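Local atomic coordinates of FAD-binding oxidoreductase (Gulosibacter chungangensis, PDB entry 7PBG), a protein that oxidises 4-ethylphenol and probably related 4-alkylphenols, forming vinylphenol-type products with a covalently bound FAD cofactor. Residues M269-A274 with E336-A341; R279-D284 with R308-L313; S289-W294 with G424-A429; E463-G468 with A483-E488; S491-N494 with R498-H501. One frame throughout, in Å; residues are numbered along the deposited sequence.

Interaction 1: M269-A274 with E336-A341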
# COMPACT_ATOMS: atom_id res chain seq x y z
N MET A 269 -14.31 -2.23 10.12
CA MET A 269 -13.16 -2.34 11.08
C MET A 269 -13.64 -2.30 12.53
O MET A 269 -12.79 -2.14 13.45
CB MET A 269 -12.11 -1.24 10.88
CG MET A 269 -11.39 -1.35 9.56
SD MET A 269 -10.42 0.17 9.33
CE MET A 269 -9.82 -0.00 7.65
N ALA A 270 -14.92 -2.49 12.73
CA ALA A 270 -15.56 -2.53 14.06
C ALA A 270 -16.92 -3.16 13.89
O ALA A 270 -17.61 -2.86 12.91
CB ALA A 270 -15.65 -1.14 14.66
N PRO A 271 -17.38 -4.02 14.83
CA PRO A 271 -16.61 -4.41 16.03
C PRO A 271 -15.50 -5.44 15.87
O PRO A 271 -14.74 -5.66 16.77
CB PRO A 271 -17.71 -5.05 16.88
CG PRO A 271 -18.58 -5.72 15.87
CD PRO A 271 -18.70 -4.66 14.81
N LEU A 272 -15.29 -5.98 14.67
CA LEU A 272 -14.14 -6.85 14.41
C LEU A 272 -12.99 -5.93 13.97
O LEU A 272 -12.97 -5.49 12.79
CB LEU A 272 -14.49 -7.94 13.40
CG LEU A 272 -15.45 -9.06 13.87
CD1 LEU A 272 -15.84 -9.96 12.70
CD2 LEU A 272 -14.81 -9.88 14.99
N GLN A 273 -12.13 -5.59 14.93
CA GLN A 273 -11.03 -4.61 14.74
C GLN A 273 -9.83 -5.27 14.10
O GLN A 273 -9.01 -4.54 13.46
CB GLN A 273 -10.65 -4.06 16.11
CG GLN A 273 -11.77 -3.25 16.73
CD GLN A 273 -11.41 -3.05 18.19
OE1 GLN A 273 -11.60 -3.95 18.99
NE2 GLN A 273 -11.05 -1.81 18.55
N ALA A 274 -9.72 -6.58 14.26
CA ALA A 274 -8.77 -7.41 13.49
C ALA A 274 -9.57 -8.49 12.79
O ALA A 274 -10.62 -8.88 13.28
CB ALA A 274 -7.72 -7.95 14.45
N GLU A 336 -20.16 -7.39 23.08
CA GLU A 336 -21.62 -7.59 23.11
C GLU A 336 -22.16 -7.69 21.68
O GLU A 336 -22.91 -8.64 21.41
CB GLU A 336 -22.23 -6.47 23.97
CG GLU A 336 -23.73 -6.41 23.95
CD GLU A 336 -24.35 -5.23 24.70
OE1 GLU A 336 -23.89 -4.05 24.53
OE2 GLU A 336 -25.31 -5.48 25.45
N MET A 337 -21.68 -6.85 20.75
CA MET A 337 -22.15 -6.90 19.33
C MET A 337 -21.76 -8.24 18.69
O MET A 337 -22.57 -8.86 17.99
CB MET A 337 -21.52 -5.80 18.49
CG MET A 337 -21.99 -4.41 18.90
SD MET A 337 -21.01 -3.19 17.99
CE MET A 337 -21.44 -1.70 18.88
N ILE A 338 -20.54 -8.67 18.90
CA ILE A 338 -20.00 -9.90 18.28
C ILE A 338 -20.77 -11.09 18.87
O ILE A 338 -21.22 -11.94 18.10
CB ILE A 338 -18.48 -9.96 18.55
CG1 ILE A 338 -17.73 -8.88 17.77
CG2 ILE A 338 -17.95 -11.37 18.28
CD1 ILE A 338 -16.31 -8.68 18.28
N ARG A 339 -20.79 -11.22 20.19
CA ARG A 339 -21.49 -12.35 20.86
C ARG A 339 -22.93 -12.40 20.34
O ARG A 339 -23.42 -13.49 19.95
CB ARG A 339 -21.45 -12.11 22.38
CG ARG A 339 -21.79 -13.31 23.24
CD ARG A 339 -21.91 -12.88 24.70
NE ARG A 339 -22.18 -14.05 25.51
CZ ARG A 339 -23.38 -14.51 25.85
NH1 ARG A 339 -24.49 -13.90 25.47
NH2 ARG A 339 -23.47 -15.62 26.57
N ASP A 340 -23.62 -11.26 20.33
CA ASP A 340 -25.06 -11.23 19.96
C ASP A 340 -25.24 -11.71 18.52
O ASP A 340 -26.24 -12.43 18.25
CB ASP A 340 -25.66 -9.85 20.10
CG ASP A 340 -25.93 -9.43 21.53
OD1 ASP A 340 -26.32 -8.27 21.70
OD2 ASP A 340 -25.70 -10.24 22.46
N ALA A 341 -24.31 -11.36 17.65
CA ALA A 341 -24.38 -11.74 16.23
C ALA A 341 -24.22 -13.25 16.04
O ALA A 341 -25.08 -13.89 15.41
CB ALA A 341 -23.36 -10.99 15.39
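Pro271 lies opposite Ile338, their CA atoms 6.8 Å apart, where the irregular loop 269-274, with a cis peptide bond between Ala270 and Pro271, runs past one flank of helix 328-342. Pro271 and Ile338 contribute the largest shares, and the proline ring sits against two consecutive helix residues. Its CG touches Ile338 CG1 at 3.8 Å and Met337 CB at 3.9 Å, while its CB approaches both Ile338 CG1 and the sulfur of Met337. The ring and the isoleucine branch run antiparallel alongside one another. CG1 of Ile338 stands anti to the carbonyl carbon (chi1 -70°), and the branch runs on until CD1 lies 3.7 Å from Pro271 O and 3.8 Å from Leu272 CD2. One methyl of the leucine and one of the isoleucine therefore close the contact beyond the ring. No hydrogen bond links the two segments; the loop is tied elsewhere, Leu272 O accepting from Arg266 NH1 and Gln273 NE2 donating to Tyr325 O. Met337 forms the less buried border, and it also packs on Trp329 of the second subunit. Leu272 and Ile338 both reach Phe245 of strand 241-249, and Ile338 continues to Ile247 and Cys324. The arrangement is a helix-on-sheet layer of the alpha+beta kind, with helix 328-342 and the loop packed on one antiparallel sheet.

Interaction 2: R279-D284 with R308-L313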
# COMPACT_ATOMS: atom_id res chain seq x y z
N ARG A 279 -11.37 -21.56 11.82
CA ARG A 279 -10.67 -22.82 11.50
C ARG A 279 -11.58 -24.02 11.74
O ARG A 279 -12.50 -23.99 12.58
CB ARG A 279 -9.36 -22.98 12.26
CG ARG A 279 -9.43 -22.76 13.74
CD ARG A 279 -8.03 -23.09 14.27
NE ARG A 279 -6.86 -22.45 13.67
CZ ARG A 279 -5.62 -22.58 14.17
NH1 ARG A 279 -5.39 -23.35 15.23
NH2 ARG A 279 -4.59 -21.97 13.60
N ASN A 280 -11.24 -25.09 11.04
CA ASN A 280 -11.94 -26.37 11.26
C ASN A 280 -11.36 -27.07 12.49
O ASN A 280 -10.24 -26.75 12.94
CB ASN A 280 -11.97 -27.23 10.02
CG ASN A 280 -10.65 -27.82 9.57
OD1 ASN A 280 -9.57 -27.39 9.96
ND2 ASN A 280 -10.76 -28.79 8.69
N VAL A 281 -12.10 -28.06 12.98
CA VAL A 281 -11.68 -28.79 14.21
C VAL A 281 -10.33 -29.46 13.97
O VAL A 281 -9.46 -29.49 14.91
CB VAL A 281 -12.75 -29.77 14.71
CG1 VAL A 281 -13.05 -30.88 13.75
CG2 VAL A 281 -12.35 -30.32 16.07
N THR A 282 -10.06 -29.95 12.78
CA THR A 282 -8.79 -30.66 12.56
C THR A 282 -7.60 -29.73 12.82
O THR A 282 -6.58 -30.20 13.41
CB THR A 282 -8.72 -31.24 11.15
OG1 THR A 282 -9.93 -31.97 10.96
CG2 THR A 282 -7.54 -32.16 10.97
N PHE A 283 -7.71 -28.46 12.42
CA PHE A 283 -6.58 -27.52 12.56
C PHE A 283 -6.34 -27.34 14.06
O PHE A 283 -5.22 -27.49 14.55
CB PHE A 283 -6.89 -26.25 11.77
CG PHE A 283 -5.71 -25.39 11.45
CD1 PHE A 283 -5.79 -24.52 10.38
CD2 PHE A 283 -4.53 -25.45 12.17
CE1 PHE A 283 -4.72 -23.71 10.06
CE2 PHE A 283 -3.45 -24.65 11.84
CZ PHE A 283 -3.57 -23.74 10.82
N ASP A 284 -7.41 -27.06 14.81
CA ASP A 284 -7.23 -26.85 16.26
C ASP A 284 -6.70 -28.13 16.89
O ASP A 284 -5.79 -28.06 17.74
CB ASP A 284 -8.51 -26.39 16.96
CG ASP A 284 -8.61 -24.88 17.23
OD1 ASP A 284 -7.68 -24.10 16.82
OD2 ASP A 284 -9.61 -24.51 17.89
N ARG A 308 -15.26 -36.83 17.61
CA ARG A 308 -14.46 -37.10 18.85
C ARG A 308 -13.61 -35.88 19.20
O ARG A 308 -13.53 -35.48 20.38
CB ARG A 308 -13.58 -38.35 18.72
CG ARG A 308 -14.35 -39.65 18.66
CD ARG A 308 -13.40 -40.82 18.83
NE ARG A 308 -12.73 -41.22 17.61
CZ ARG A 308 -13.25 -41.94 16.63
NH1 ARG A 308 -14.50 -42.36 16.74
NH2 ARG A 308 -12.51 -42.26 15.57
N MET A 309 -12.94 -35.26 18.22
CA MET A 309 -12.16 -34.02 18.43
C MET A 309 -13.08 -32.94 19.03
O MET A 309 -12.70 -32.33 20.05
CB MET A 309 -11.55 -33.51 17.13
CG MET A 309 -10.64 -34.50 16.47
SD MET A 309 -10.14 -33.87 14.87
CE MET A 309 -9.53 -35.35 14.06
N VAL A 310 -14.22 -32.69 18.39
CA VAL A 310 -15.16 -31.64 18.86
C VAL A 310 -15.50 -31.93 20.31
O VAL A 310 -15.48 -30.98 21.12
CB VAL A 310 -16.43 -31.53 17.99
CG1 VAL A 310 -17.43 -30.61 18.67
CG2 VAL A 310 -16.04 -31.08 16.61
N ASP A 311 -15.91 -33.16 20.61
CA ASP A 311 -16.57 -33.46 21.91
C ASP A 311 -15.52 -33.48 23.01
O ASP A 311 -15.75 -32.95 24.08
CB ASP A 311 -17.27 -34.81 21.89
CG ASP A 311 -18.44 -34.86 20.91
OD1 ASP A 311 -18.92 -33.75 20.53
OD2 ASP A 311 -18.89 -35.98 20.59
N GLU A 312 -14.37 -34.02 22.73
CA GLU A 312 -13.35 -34.26 23.79
C GLU A 312 -12.54 -32.99 24.01
O GLU A 312 -12.17 -32.73 25.11
CB GLU A 312 -12.52 -35.49 23.42
CG GLU A 312 -13.37 -36.75 23.45
CD GLU A 312 -12.62 -38.01 23.04
OE1 GLU A 312 -13.30 -38.95 22.60
OE2 GLU A 312 -11.35 -37.98 23.07
N LEU A 313 -12.19 -32.24 22.96
CA LEU A 313 -11.53 -30.92 23.10
C LEU A 313 -12.53 -29.89 23.60
O LEU A 313 -12.09 -28.87 24.15
CB LEU A 313 -10.94 -30.50 21.77
CG LEU A 313 -9.87 -31.42 21.20
CD1 LEU A 313 -9.44 -30.94 19.84
CD2 LEU A 313 -8.66 -31.42 22.14
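Met309 and Val310, neighbours on helix 303-313, receive Val281 from the first turn of helix 281-288. Met309 comes first: its CB lies 3.5 Å from Val281 CG2, tighter than usual for two carbons, and its extended chain brings Met309 SD to 4.2 Å from Thr282 CA, on the residue after Val281. Met309 also packs on Trp294. Chi1 of Val310 (171°) puts CG1 opposite the backbone N and leaves CG2, beside that N, to meet Val281 CG2 at 3.8 Å, the two valine side chains crossing at about a right angle. Val281 thus rests on both residues with the same methyl. This is helix-on-helix packing at the end of strand 277-280, an inner strand of the eight-stranded antiparallel sheet, where the chain passes into helix 281-288. Asn280 is the N-cap of that helix: its OD1 accepts from Phe283 N at 3.3 Å, the donor standing above the carbonyl plane. The same OD1 takes a second bond from Ala429 N, which ties the cap to the neighbouring strand 426-433. Further along, Leu313 turns toward the first helix and packs on Ala285 and Val288, one turn and two turns beyond Val281.

Interaction 3: S289-W294 with G424-A429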
# COMPACT_ATOMS: atom_id res chain seq x y z
N SER A 289 -2.80 -32.01 19.89
CA SER A 289 -2.90 -33.48 19.91
C SER A 289 -2.29 -34.07 18.65
O SER A 289 -2.12 -33.33 17.67
CB SER A 289 -4.31 -33.91 20.08
OG SER A 289 -5.07 -33.62 18.88
N LYS A 290 -2.13 -35.38 18.64
CA LYS A 290 -1.65 -36.16 17.47
C LYS A 290 -2.82 -36.95 16.88
O LYS A 290 -3.82 -37.21 17.56
CB LYS A 290 -0.56 -37.14 17.90
CG LYS A 290 0.70 -36.48 18.41
CD LYS A 290 1.84 -37.48 18.59
CE LYS A 290 3.15 -36.77 18.89
NZ LYS A 290 3.01 -35.89 20.06
N ARG A 291 -2.71 -37.26 15.60
CA ARG A 291 -3.80 -37.87 14.82
C ARG A 291 -4.31 -39.13 15.49
O ARG A 291 -5.51 -39.36 15.53
CB ARG A 291 -3.25 -38.28 13.46
CG ARG A 291 -4.33 -38.50 12.43
CD ARG A 291 -3.72 -38.89 11.12
NE ARG A 291 -4.66 -38.83 9.98
CZ ARG A 291 -5.40 -39.82 9.52
NH1 ARG A 291 -5.36 -41.02 10.08
NH2 ARG A 291 -6.20 -39.60 8.48
N GLU A 292 -3.38 -39.97 15.99
CA GLU A 292 -3.76 -41.30 16.53
C GLU A 292 -4.59 -41.14 17.81
O GLU A 292 -5.27 -42.14 18.21
CB GLU A 292 -2.53 -42.15 16.75
CG GLU A 292 -2.00 -42.68 15.43
CD GLU A 292 -0.79 -43.58 15.58
OE1 GLU A 292 -0.71 -44.54 14.78
OE2 GLU A 292 0.05 -43.35 16.52
N GLU A 293 -4.58 -39.96 18.44
CA GLU A 293 -5.43 -39.76 19.65
C GLU A 293 -6.89 -39.85 19.23
O GLU A 293 -7.77 -40.14 20.09
CB GLU A 293 -5.12 -38.44 20.35
CG GLU A 293 -3.72 -38.39 20.95
CD GLU A 293 -3.36 -37.08 21.61
OE1 GLU A 293 -2.29 -36.51 21.31
OE2 GLU A 293 -4.11 -36.65 22.52
N TRP A 294 -7.17 -39.63 17.95
CA TRP A 294 -8.55 -39.57 17.42
C TRP A 294 -8.88 -40.77 16.54
O TRP A 294 -10.07 -41.17 16.54
CB TRP A 294 -8.75 -38.27 16.62
CG TRP A 294 -8.20 -37.11 17.40
CD1 TRP A 294 -7.06 -36.40 17.15
CD2 TRP A 294 -8.73 -36.61 18.63
NE1 TRP A 294 -6.88 -35.45 18.10
CE2 TRP A 294 -7.88 -35.57 19.03
CE3 TRP A 294 -9.84 -36.93 19.41
CZ2 TRP A 294 -8.11 -34.83 20.18
CZ3 TRP A 294 -10.05 -36.23 20.57
CH2 TRP A 294 -9.20 -35.19 20.95
N GLY A 424 -5.79 -39.07 0.11
CA GLY A 424 -5.38 -39.57 1.43
C GLY A 424 -4.57 -38.54 2.21
O GLY A 424 -3.58 -38.95 2.90
N ILE A 425 -4.92 -37.26 2.05
CA ILE A 425 -4.19 -36.12 2.67
C ILE A 425 -5.13 -35.48 3.70
O ILE A 425 -6.27 -35.16 3.37
CB ILE A 425 -3.68 -35.16 1.58
CG1 ILE A 425 -2.77 -35.86 0.55
CG2 ILE A 425 -2.99 -33.96 2.21
CD1 ILE A 425 -1.54 -36.52 1.15
N ASP A 426 -4.60 -35.21 4.88
CA ASP A 426 -5.37 -34.52 5.94
C ASP A 426 -5.47 -33.03 5.60
O ASP A 426 -4.47 -32.45 5.13
CB ASP A 426 -4.70 -34.72 7.30
CG ASP A 426 -4.93 -36.08 7.92
OD1 ASP A 426 -5.66 -36.89 7.34
OD2 ASP A 426 -4.35 -36.34 8.97
N TYR A 427 -6.64 -32.46 5.87
CA TYR A 427 -7.04 -31.09 5.46
C TYR A 427 -7.29 -30.22 6.67
O TYR A 427 -8.29 -30.41 7.34
CB TYR A 427 -8.30 -31.20 4.61
CG TYR A 427 -8.94 -29.92 4.18
CD1 TYR A 427 -8.24 -28.73 4.01
CD2 TYR A 427 -10.29 -29.94 3.88
CE1 TYR A 427 -8.87 -27.56 3.63
CE2 TYR A 427 -10.93 -28.79 3.46
CZ TYR A 427 -10.22 -27.61 3.31
OH TYR A 427 -10.93 -26.54 2.88
N LEU A 428 -6.38 -29.30 6.92
CA LEU A 428 -6.53 -28.27 7.95
C LEU A 428 -6.97 -27.01 7.22
O LEU A 428 -6.34 -26.65 6.21
CB LEU A 428 -5.21 -28.09 8.70
CG LEU A 428 -4.90 -29.20 9.71
CD1 LEU A 428 -4.79 -30.58 9.07
CD2 LEU A 428 -3.62 -28.83 10.44
N ALA A 429 -8.05 -26.42 7.67
CA ALA A 429 -8.72 -25.36 6.89
C ALA A 429 -8.84 -24.13 7.75
O ALA A 429 -9.20 -24.24 8.95
CB ALA A 429 -10.07 -25.83 6.39
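Arg291 and Asp426 meet in a buried, side-on salt bridge in which two nitrogens each grip one carboxylate oxygen. Arg291 NE donates to OD2 of Asp426 over 2.7 Å with an N-H...O angle of 160°, and Arg291 NH2 donates to Asp426 OD1 over 3.0 Å, equally straight. Both oxygens use their syn lone pairs, and the guanidinium and carboxylate planes are only 9° apart, so the groups join edge to edge as one nearly flat unit. The arginine reaches this position on a chain extended from CG to NE, with CG anti to the backbone N (chi1 -162°).

Further bonds fix both partners. Asp426 OD2 also accepts from Trp389 NE1, while the guanidinium gives NH1 to Glu297 O and NH2 to Gly299 O; with the carboxylate, these carbonyls should keep it from rotating. Trp389 and Leu301 pack beside the ion pair. The turn that presents Arg291 is braced in its own segment: Trp294 NE1 donates to Ser289 OG at 2.7 Å, with the oxygen in the ring plane, and Lys290 N donates to Glu293 OE1.

The bridge pins the loop between helices 281-288 and 303-313 to the start of strand 426-433. That strand follows helix 406-422, whose end at Gly424 is a Schellman motif, and lies between strands 277-280 and 438-447 of the antiparallel sheet.

Interaction 4: E463-G468 with A483-E488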
# COMPACT_ATOMS: atom_id res chain seq x y z
N GLU A 463 -4.41 -30.07 -8.87
CA GLU A 463 -5.86 -30.17 -9.19
C GLU A 463 -6.63 -29.06 -8.43
O GLU A 463 -7.53 -28.45 -9.00
CB GLU A 463 -6.43 -31.53 -8.81
CG GLU A 463 -7.90 -31.66 -9.15
CD GLU A 463 -8.34 -31.29 -10.58
OE1 GLU A 463 -7.55 -31.44 -11.56
OE2 GLU A 463 -9.50 -30.87 -10.73
N LEU A 464 -6.27 -28.78 -7.18
CA LEU A 464 -6.91 -27.66 -6.44
C LEU A 464 -6.70 -26.34 -7.19
O LEU A 464 -7.71 -25.57 -7.34
CB LEU A 464 -6.36 -27.58 -5.01
CG LEU A 464 -6.81 -28.69 -4.07
CD1 LEU A 464 -6.01 -28.64 -2.78
CD2 LEU A 464 -8.30 -28.64 -3.82
N ILE A 465 -5.48 -26.06 -7.67
CA ILE A 465 -5.17 -24.81 -8.40
C ILE A 465 -6.04 -24.80 -9.68
O ILE A 465 -6.70 -23.81 -9.96
CB ILE A 465 -3.68 -24.72 -8.71
CG1 ILE A 465 -2.87 -24.58 -7.41
CG2 ILE A 465 -3.41 -23.64 -9.74
CD1 ILE A 465 -1.40 -24.74 -7.59
N ARG A 466 -6.08 -25.92 -10.39
CA ARG A 466 -6.89 -26.01 -11.65
C ARG A 466 -8.35 -25.75 -11.35
O ARG A 466 -8.96 -24.91 -12.05
CB ARG A 466 -6.74 -27.39 -12.31
CG ARG A 466 -5.74 -27.41 -13.45
CD ARG A 466 -5.84 -28.72 -14.24
NE ARG A 466 -5.63 -29.90 -13.40
CZ ARG A 466 -4.44 -30.35 -12.99
NH1 ARG A 466 -3.33 -29.72 -13.32
NH2 ARG A 466 -4.39 -31.43 -12.22
N ALA A 467 -8.91 -26.38 -10.33
CA ALA A 467 -10.35 -26.26 -10.01
C ALA A 467 -10.64 -24.84 -9.50
O ALA A 467 -11.64 -24.24 -9.91
CB ALA A 467 -10.80 -27.32 -9.05
N GLY A 468 -9.78 -24.31 -8.63
CA GLY A 468 -9.88 -22.93 -8.15
C GLY A 468 -9.92 -21.96 -9.33
O GLY A 468 -10.85 -21.16 -9.39
N ALA A 483 4.97 -22.42 -8.97
CA ALA A 483 5.08 -21.01 -9.44
C ALA A 483 4.59 -20.91 -10.89
O ALA A 483 3.80 -20.06 -11.21
CB ALA A 483 6.50 -20.54 -9.32
N ASP A 484 5.05 -21.79 -11.76
CA ASP A 484 4.72 -21.60 -13.19
C ASP A 484 3.23 -21.85 -13.39
O ASP A 484 2.56 -21.12 -14.20
CB ASP A 484 5.55 -22.51 -14.09
CG ASP A 484 6.91 -21.93 -14.44
OD1 ASP A 484 7.13 -20.69 -14.27
OD2 ASP A 484 7.75 -22.72 -14.89
N GLN A 485 2.71 -22.90 -12.75
CA GLN A 485 1.28 -23.24 -12.91
C GLN A 485 0.44 -22.05 -12.40
O GLN A 485 -0.53 -21.60 -13.06
CB GLN A 485 0.87 -24.50 -12.16
CG GLN A 485 -0.60 -24.82 -12.35
CD GLN A 485 -1.07 -26.04 -11.58
OE1 GLN A 485 -0.31 -26.64 -10.79
NE2 GLN A 485 -2.35 -26.33 -11.70
N VAL A 486 0.77 -21.55 -11.23
CA VAL A 486 -0.02 -20.42 -10.66
C VAL A 486 0.16 -19.17 -11.55
O VAL A 486 -0.83 -18.52 -11.89
CB VAL A 486 0.36 -20.17 -9.18
CG1 VAL A 486 -0.32 -18.90 -8.66
CG2 VAL A 486 0.02 -21.38 -8.33
N ALA A 487 1.37 -18.84 -11.98
CA ALA A 487 1.61 -17.65 -12.82
C ALA A 487 0.73 -17.79 -14.06
O ALA A 487 0.14 -16.80 -14.50
CB ALA A 487 3.06 -17.48 -13.17
N GLU A 488 0.61 -19.00 -14.58
CA GLU A 488 -0.13 -19.25 -15.85
C GLU A 488 -1.63 -19.04 -15.64
O GLU A 488 -2.34 -18.72 -16.60
CB GLU A 488 0.17 -20.67 -16.36
CG GLU A 488 -0.43 -20.95 -17.73
CD GLU A 488 0.39 -20.53 -18.96
OE1 GLU A 488 1.52 -19.97 -18.81
OE2 GLU A 488 -0.12 -20.74 -20.10
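Gln485 and Ile465 account for most of this side-by-side packing of two parallel helices, whose local axes differ by 4° in direction and approach to 10.6 Å. The pair, helix 451-470 and helix 483-489, belongs to the C-terminal part of the FAD-linked oxidase fold. Gln485 reaches across to the other helix on a fully extended chain (chi1 -180°), and the side chain passes at a slant over Ile465. Gln485 NE2 comes within 3.5 Å of Ile465 CG2, and Gln485 CD lies 3.8 Å from the same methyl, so the amide meets the branched side chain by van der Waals contact alone. Its polar atoms bond elsewhere; OE1 accepts from Arg462 NH1, about one turn before Ile465. That bond should limit rotation of the amide over the isoleucine.

Ile465 also packs on Tyr398 of strand 393-402. Val486, the next largest contributor, touches Leu212 of the second subunit as well and lies about 8 Å from the side chain of the FAD-binding Arg477. At the more exposed border, the guanidinium of Arg466 lies nearly parallel to the Gln485 amide, while its NE and NH2 both bind one oxygen, Glu463 OE1, from the same face of the carboxylate. The apolar end of the contact is a single methyl pair, Ile465 CD1 against Val486 CG2 at 3.7 Å.

Interaction 5: S491-N494 with R498-H501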
# COMPACT_ATOMS: atom_id res chain seq x y z
N SER A 491 -4.04 -15.21 -16.64
CA SER A 491 -3.90 -15.36 -18.12
C SER A 491 -4.48 -14.17 -18.88
O SER A 491 -4.32 -14.16 -20.11
CB SER A 491 -4.55 -16.63 -18.57
OG SER A 491 -5.91 -16.54 -18.36
N PHE A 492 -5.11 -13.20 -18.21
CA PHE A 492 -5.70 -12.03 -18.92
C PHE A 492 -4.72 -11.49 -19.96
O PHE A 492 -3.53 -11.23 -19.64
CB PHE A 492 -6.07 -10.90 -17.96
CG PHE A 492 -6.69 -9.71 -18.68
CD1 PHE A 492 -7.99 -9.80 -19.15
CD2 PHE A 492 -5.95 -8.58 -18.96
CE1 PHE A 492 -8.53 -8.76 -19.90
CE2 PHE A 492 -6.49 -7.53 -19.69
CZ PHE A 492 -7.77 -7.63 -20.15
N ASN A 493 -5.24 -11.27 -21.17
CA ASN A 493 -4.51 -10.68 -22.29
C ASN A 493 -3.17 -11.40 -22.51
O ASN A 493 -2.10 -10.75 -22.50
CB ASN A 493 -4.38 -9.17 -22.12
CG ASN A 493 -3.84 -8.53 -23.38
OD1 ASN A 493 -4.00 -9.11 -24.45
ND2 ASN A 493 -3.20 -7.38 -23.26
N ASN A 494 -3.23 -12.73 -22.69
CA ASN A 494 -2.03 -13.51 -23.05
C ASN A 494 -0.96 -13.31 -21.98
O ASN A 494 0.20 -13.03 -22.33
CB ASN A 494 -1.49 -13.14 -24.43
CG ASN A 494 -2.47 -13.39 -25.55
OD1 ASN A 494 -3.04 -14.47 -25.69
ND2 ASN A 494 -2.69 -12.37 -26.35
N ARG A 498 2.48 -11.47 -16.33
CA ARG A 498 3.79 -12.15 -16.40
C ARG A 498 4.72 -11.38 -17.33
O ARG A 498 5.90 -11.22 -17.01
CB ARG A 498 3.64 -13.60 -16.91
CG ARG A 498 4.93 -14.42 -17.01
CD ARG A 498 4.64 -15.70 -17.82
NE ARG A 498 4.68 -15.43 -19.26
CZ ARG A 498 3.87 -15.95 -20.18
NH1 ARG A 498 2.94 -16.83 -19.85
NH2 ARG A 498 3.99 -15.58 -21.45
N ARG A 499 4.25 -11.01 -18.51
CA ARG A 499 5.11 -10.32 -19.50
C ARG A 499 5.59 -8.96 -18.93
O ARG A 499 6.69 -8.57 -19.24
CB ARG A 499 4.37 -10.22 -20.84
CG ARG A 499 4.13 -11.58 -21.48
CD ARG A 499 3.63 -11.54 -22.90
NE ARG A 499 2.24 -11.14 -22.99
CZ ARG A 499 1.77 -10.09 -23.65
NH1 ARG A 499 2.57 -9.22 -24.26
NH2 ARG A 499 0.48 -9.88 -23.69
N SER A 500 4.80 -8.27 -18.13
CA SER A 500 5.18 -6.98 -17.53
C SER A 500 6.18 -7.26 -16.41
O SER A 500 7.19 -6.57 -16.34
CB SER A 500 3.96 -6.25 -17.04
OG SER A 500 3.09 -5.97 -18.13
N HIS A 501 5.98 -8.32 -15.65
CA HIS A 501 6.96 -8.73 -14.61
C HIS A 501 8.29 -8.96 -15.29
O HIS A 501 9.31 -8.50 -14.75
CB HIS A 501 6.51 -9.97 -13.87
CG HIS A 501 5.29 -9.75 -13.07
ND1 HIS A 501 4.52 -10.79 -12.65
CD2 HIS A 501 4.69 -8.62 -12.65
CE1 HIS A 501 3.51 -10.31 -11.96
NE2 HIS A 501 3.58 -9.01 -11.95
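A polar surface contact between Arg499 and the carbonyls of Asn493 and Asn494 braces the start of helix 492-508, close to the second subunit. The arginine side chain turns back from the regular part of the helix toward its weakly bonded beginning and uses one edge of its guanidinium on two successive backbone oxygens. Arg499 NE donates to Asn494 O over 2.9 Å with an N-H...O angle of 157°. Arg499 NH2 reaches Asn493 O over 3.0 Å at 144°, and has a weak second bond to Asn494 O at 3.4 Å. The oxygens lie close to the guanidinium plane, whereas each donor is tilted somewhat from the plane of the carbonyl it meets. CG of Arg499 is trans to its own carbonyl carbon and the chain bends at chi3 (-73°), which swings the guanidinium edge onto the carbonyls. Alongside, Asn494 CB approaches Arg499 NH2 at 3.9 Å.

Both asparagines have positive phi, so the opening turn departs from a regular right-handed helix; the arginine supplies donors to carbonyls at this irregular start. The remaining nitrogen, Arg499 NH1, reaches across the interface to form a salt bridge with Glu190 OE2 of the second subunit. Asn493 ND2 donates to Val191 O and Glu190 OE1 of that same subunit, and thus joins the turn to the same interface residue as Arg499. Next to it, Arg498 NE makes a salt bridge with Glu502 one turn on. The contact lies just after helix 483-489, at the head of helix 492-508, and faces strand 191-193 of the second subunit.

In the fold
Interactions 2 and 3 form one buried neighbourhood, their centres about 10 Å apart: strands 277-280 and 426-433 are adjacent in the same sheet, and Arg308 NH2 and Trp294 O join them again. Their chemistry differs, close methyl packing in one and a planar ion pair in the other. Interaction 1, also buried and apolar, packs over another part of that sheet, on strands 241-249 and 318-326, about 24 Å from interaction 2 between centres. Interactions 4 and 5 lie on successive helices, 483-489 and 492-508, and turn more polar toward the surface, from mixed packing to arginine-carbonyl bonding. Interactions 1, 4 and 5 all touch the second subunit; interactions 2 and 3 do not.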